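Local coordinates for alpha-aminoadipate/glutamate carrier protein LysW (Sulfolobus tokodaii, PDB 3VPB) that carries covalently bound glutamate or alpha-aminoadipate through the steps that convert them to ornithine for arginine synthesis and to lysine, at residues I24-H27 with A31-E34; E34-N37 with L42-R45. One frame throughout, in Å; residues are numbered along the deposited sequence.

Interaction 1 of 2, residues I24-H27 with A31-E34. With ZN (zinc ion), chain B.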
loop_
_atom_site.group_PDB
_atom_site.type_symbol
_atom_site.label_atom_id
_atom_site.label_comp_id
_atom_site.label_asym_id
_atom_site.label_seq_id
_atom_site.Cartn_x
_atom_site.Cartn_y
_atom_site.Cartn_z
ATOM N N ILE E 24 24.342 -8.412 -2.033
ATOM C CA ILE E 24 23.580 -8.084 -3.228
ATOM C C ILE E 24 24.504 -8.007 -4.433
ATOM O O ILE E 24 25.602 -7.435 -4.339
ATOM C CB ILE E 24 22.876 -6.715 -3.056
ATOM C CG1 ILE E 24 21.865 -6.757 -1.906
ATOM C CG2 ILE E 24 22.212 -6.263 -4.356
ATOM C CD1 ILE E 24 20.858 -7.881 -1.969
ATOM N N VAL E 25 24.071 -8.587 -5.556
ATOM C CA VAL E 25 24.800 -8.466 -6.832
ATOM C C VAL E 25 23.839 -8.065 -7.957
ATOM O O VAL E 25 22.703 -8.556 -8.027
ATOM C CB VAL E 25 25.604 -9.760 -7.216
ATOM C CG1 VAL E 25 26.537 -10.180 -6.085
ATOM C CG2 VAL E 25 24.696 -10.921 -7.586
ATOM N N GLU E 26 24.301 -7.175 -8.831
ATOM C CA GLU E 26 23.496 -6.714 -9.946
ATOM C C GLU E 26 23.830 -7.505 -11.190
ATOM O O GLU E 26 25.000 -7.769 -11.469
ATOM C CB GLU E 26 23.757 -5.236 -10.219
ATOM C CG GLU E 26 23.178 -4.316 -9.173
ATOM C CD GLU E 26 22.259 -3.272 -9.775
ATOM O OE1 GLU E 26 21.649 -2.509 -8.992
ATOM O OE2 GLU E 26 22.142 -3.228 -11.031
ATOM N N HIS E 27 22.809 -7.913 -11.933
ATOM C CA HIS E 27 23.064 -8.596 -13.177
ATOM C C HIS E 27 22.625 -7.758 -14.365
ATOM O O HIS E 27 21.757 -6.894 -14.233
ATOM C CB HIS E 27 22.420 -9.984 -13.206
ATOM C CG HIS E 27 23.031 -10.889 -14.224
ATOM N ND1 HIS E 27 22.282 -11.627 -15.114
ATOM C CD2 HIS E 27 24.330 -11.125 -14.536
ATOM C CE1 HIS E 27 23.093 -12.316 -15.901
ATOM N NE2 HIS E 27 24.340 -12.021 -15.577
ATOM N N ALA E 31 18.145 -7.338 -13.148
ATOM C CA ALA E 31 17.751 -7.907 -11.861
ATOM C C ALA E 31 18.770 -7.573 -10.778
ATOM O O ALA E 31 19.982 -7.509 -11.028
ATOM C CB ALA E 31 17.558 -9.416 -11.963
ATOM N N GLN E 32 18.247 -7.330 -9.582
ATOM C CA GLN E 32 19.048 -7.241 -8.375
ATOM C C GLN E 32 18.895 -8.583 -7.684
ATOM O O GLN E 32 17.775 -9.088 -7.565
ATOM C CB GLN E 32 18.532 -6.122 -7.481
ATOM C CG GLN E 32 19.130 -4.742 -7.791
ATOM C CD GLN E 32 20.340 -4.432 -6.931
ATOM O OE1 GLN E 32 20.276 -3.608 -6.011
ATOM N NE2 GLN E 32 21.449 -5.114 -7.206
ATOM N N LEU E 33 20.021 -9.158 -7.257
ATOM C CA LEU E 33 20.062 -10.535 -6.773
ATOM C C LEU E 33 20.717 -10.581 -5.403
ATOM O O LEU E 33 21.537 -9.726 -5.078
ATOM C CB LEU E 33 20.838 -11.436 -7.759
ATOM C CG LEU E 33 20.353 -11.421 -9.223
ATOM C CD1 LEU E 33 21.334 -12.146 -10.182
ATOM C CD2 LEU E 33 18.956 -11.997 -9.343
ATOM N N GLU E 34 20.343 -11.573 -4.602
ATOM C CA GLU E 34 20.957 -11.792 -3.302
ATOM C C GLU E 34 21.649 -13.143 -3.313
ATOM O O GLU E 34 21.080 -14.124 -3.786
ATOM C CB GLU E 34 19.880 -11.795 -2.229
ATOM C CG GLU E 34 20.393 -11.620 -0.813
ATOM C CD GLU E 34 19.356 -10.933 0.069
ATOM O OE1 GLU E 34 19.750 -10.355 1.104
ATOM O OE2 GLU E 34 18.143 -10.971 -0.281
HETATM ZN ZN ZN B . 20.192 -12.042 -15.104
#

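Interaction 2 of 2, residues E34-N37 with L42-R45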
loop_
_atom_site.group_PDB
_atom_site.type_symbol
_atom_site.label_atom_id
_atom_site.label_comp_id
_atom_site.label_asym_id
_atom_site.label_seq_id
_atom_site.Cartn_x
_atom_site.Cartn_y
_atom_site.Cartn_z
ATOM N N GLU E 34 20.343 -11.573 -4.602
ATOM C CA GLU E 34 20.957 -11.792 -3.302
ATOM C C GLU E 34 21.649 -13.143 -3.313
ATOM O O GLU E 34 21.080 -14.124 -3.786
ATOM C CB GLU E 34 19.880 -11.795 -2.229
ATOM C CG GLU E 34 20.393 -11.620 -0.813
ATOM C CD GLU E 34 19.356 -10.933 0.069
ATOM O OE1 GLU E 34 19.750 -10.355 1.104
ATOM O OE2 GLU E 34 18.143 -10.971 -0.281
ATOM N N VAL E 35 22.867 -13.216 -2.788
ATOM C CA VAL E 35 23.464 -14.547 -2.636
ATOM C C VAL E 35 22.951 -15.232 -1.361
ATOM O O VAL E 35 22.686 -14.570 -0.346
ATOM C CB VAL E 35 25.040 -14.612 -2.882
ATOM C CG1 VAL E 35 25.666 -13.259 -3.207
ATOM C CG2 VAL E 35 25.805 -15.414 -1.811
ATOM N N TYR E 36 22.738 -16.545 -1.446
ATOM C CA TYR E 36 22.310 -17.321 -0.287
ATOM C C TYR E 36 22.957 -18.702 -0.332
ATOM O O TYR E 36 23.513 -19.102 -1.353
ATOM C CB TYR E 36 20.772 -17.410 -0.200
ATOM C CG TYR E 36 20.110 -18.299 -1.230
ATOM C CD1 TYR E 36 19.662 -19.584 -0.888
ATOM C CD2 TYR E 36 19.907 -17.856 -2.536
ATOM C CE1 TYR E 36 19.040 -20.407 -1.833
ATOM C CE2 TYR E 36 19.275 -18.666 -3.484
ATOM C CZ TYR E 36 18.848 -19.941 -3.120
ATOM O OH TYR E 36 18.247 -20.751 -4.048
ATOM N N ASN E 37 22.887 -19.407 0.791
ATOM C CA ASN E 37 23.421 -20.755 0.888
ATOM C C ASN E 37 22.318 -21.798 0.754
ATOM O O ASN E 37 21.281 -21.709 1.407
ATOM C CB ASN E 37 24.159 -20.938 2.213
ATOM C CG ASN E 37 24.619 -22.369 2.428
ATOM O OD1 ASN E 37 25.326 -22.939 1.600
ATOM N ND2 ASN E 37 24.209 -22.954 3.544
ATOM N N LEU E 42 26.463 -22.008 -3.053
ATOM C CA LEU E 42 26.039 -20.636 -3.081
ATOM C C LEU E 42 25.038 -20.598 -4.224
ATOM O O LEU E 42 25.188 -21.320 -5.205
ATOM C CB LEU E 42 27.205 -19.718 -3.375
ATOM C CG LEU E 42 27.761 -18.810 -2.285
ATOM C CD1 LEU E 42 27.703 -19.395 -0.849
ATOM C CD2 LEU E 42 29.171 -18.358 -2.671
ATOM N N ALA E 43 23.989 -19.804 -4.072
ATOM C CA ALA E 43 23.015 -19.664 -5.136
ATOM C C ALA E 43 22.521 -18.221 -5.141
ATOM O O ALA E 43 22.841 -17.439 -4.239
ATOM C CB ALA E 43 21.859 -20.641 -4.924
ATOM N N LEU E 44 21.760 -17.865 -6.169
ATOM C CA LEU E 44 21.263 -16.502 -6.295
ATOM C C LEU E 44 19.748 -16.499 -6.344
ATOM O O LEU E 44 19.151 -17.301 -7.060
ATOM C CB LEU E 44 21.814 -15.890 -7.569
ATOM C CG LEU E 44 23.320 -15.644 -7.662
ATOM C CD1 LEU E 44 23.723 -15.282 -9.071
ATOM C CD2 LEU E 44 23.738 -14.546 -6.698
ATOM N N ARG E 45 19.111 -15.606 -5.595
ATOM C CA ARG E 45 17.686 -15.354 -5.833
ATOM C C ARG E 45 17.394 -13.856 -5.942
ATOM O O ARG E 45 18.249 -13.032 -5.628
ATOM C CB ARG E 45 16.813 -16.030 -4.774
ATOM C CG ARG E 45 17.129 -15.616 -3.368
ATOM C CD ARG E 45 16.041 -16.065 -2.417
ATOM N NE ARG E 45 16.510 -15.895 -1.050
ATOM C CZ ARG E 45 16.802 -16.899 -0.225
ATOM N NH1 ARG E 45 16.636 -18.167 -0.604
ATOM N NH2 ARG E 45 17.244 -16.634 0.995
HETATM O O HOH W 1 17.041 -13.435 -0.088
#

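Interaction 1 of 2, residues I24-H27 with A31-E34
Val-25 and Leu-33 face each other as a hydrogen-bonded antiparallel pair: Val-25 N reaches Leu-33 O at 2.8 Å, and Leu-33 N returns to Val-25 O. Their side chains cross on one face of the sheet, where Val-25 CG2 rests 3.9 Å from Leu-33 CB. Leu-33 then sends CD1 along the same face to the CB of His-27, so one leucine touches both the strand and the zinc ligand that follows it. The other face carries Ile-24, Glu-26, Gln-32 and Glu-34. There Ile-24 has CG1 anti to its carbonyl carbon (chi1 -63°), and the terminal CD1 lies 3.9 Å from Glu-34 CG, along the aliphatic part of the glutamate. The side chain of Gln-32 crosses Ile-24 at about a right angle, though the modelled position of its amide end is doubtful. At the far end, an almost straight bond from His-27 N to Ala-31 O (3.0 Å, 177° at the hydrogen) fixes the backbone beside the metal. His-27 ND1 binds zinc at 2.1 Å, while its NE2 is hydrogen-bonded to Asp-12 O, which should hold the ring's rotation. Cys-6, Cys-9 and Cys-29 complete the three-cysteine, one-histidine site of a zinc ribbon, to which this hairpin gives His-27 and Cys-29.

Interaction 2 of 2, residues E34-N37 with L42-R45
Segments 34-37 and 42-45, on strands 32-38 and 41-46, run antiparallel as the second hairpin of the three-stranded sheet in this zinc-ribbon domain, their axes 4.6 Å apart, with two hydrogen-bonded pairs, Glu-34 with Arg-45 and Tyr-36 with Ala-43. Each pair is closed by two N-H to O bonds, among them Glu-34 N to Arg-45 O at 2.8 Å and Tyr-36 N to Ala-43 O at 2.9 Å. On one face Val-35, Leu-42 and Leu-44 pack through apolar atoms: Val-35 CG2 meets Leu-42 CG at 3.9 Å, while its CB packs on Leu-44 CD2. Both leucines also touch Leu-4 of strand 2-5, joining the two sheets.

The other face is built round the Tyr-36 ring. With CG set between the backbone N and the carbonyl carbon (chi1 72°), the ring swings over the neighbouring strand and is sandwiched. Ala-43 CB makes a CH-pi contact with one face, 3.9 Å from the ring centroid. Over the opposite face the Arg-45 guanidinium stacks nearly flat, planes 21° apart, its CZ 4.0 Å from the centroid in a cation-pi contact. Arg-45 NH2 also forms a salt bridge with Glu-111 of a neighbouring chain, the partner enzyme. One water on this face links Glu-34 to Arg-45, donating to Glu-34 OE2 and accepting from Arg-45 NE, both at 2.7 Å.

Interactions 1 and 2 are successive hairpins of one antiparallel sheet, sharing strand 32-38 as the central strand and meeting at Glu-34. Both are partly buried. Their inner faces are continuous: Val-25 CG2 packs on Leu-44 CD2, and Leu-33 CD1 approaches Leu-44 CD1, with Leu-33, Val-35 and Leu-44 buried on the side turned toward strand 2-5 and the zinc site. On the opposite face Glu-26 is exposed, yet both contacts meet the partner enzyme there, interaction 1 by packing of Ile-24 and Glu-34, interaction 2 through Tyr-36 and Arg-45, the latter with a salt bridge. Of the four segments only 24-27 supplies a zinc ligand; interaction 2 relies instead on aromatic and charged groups.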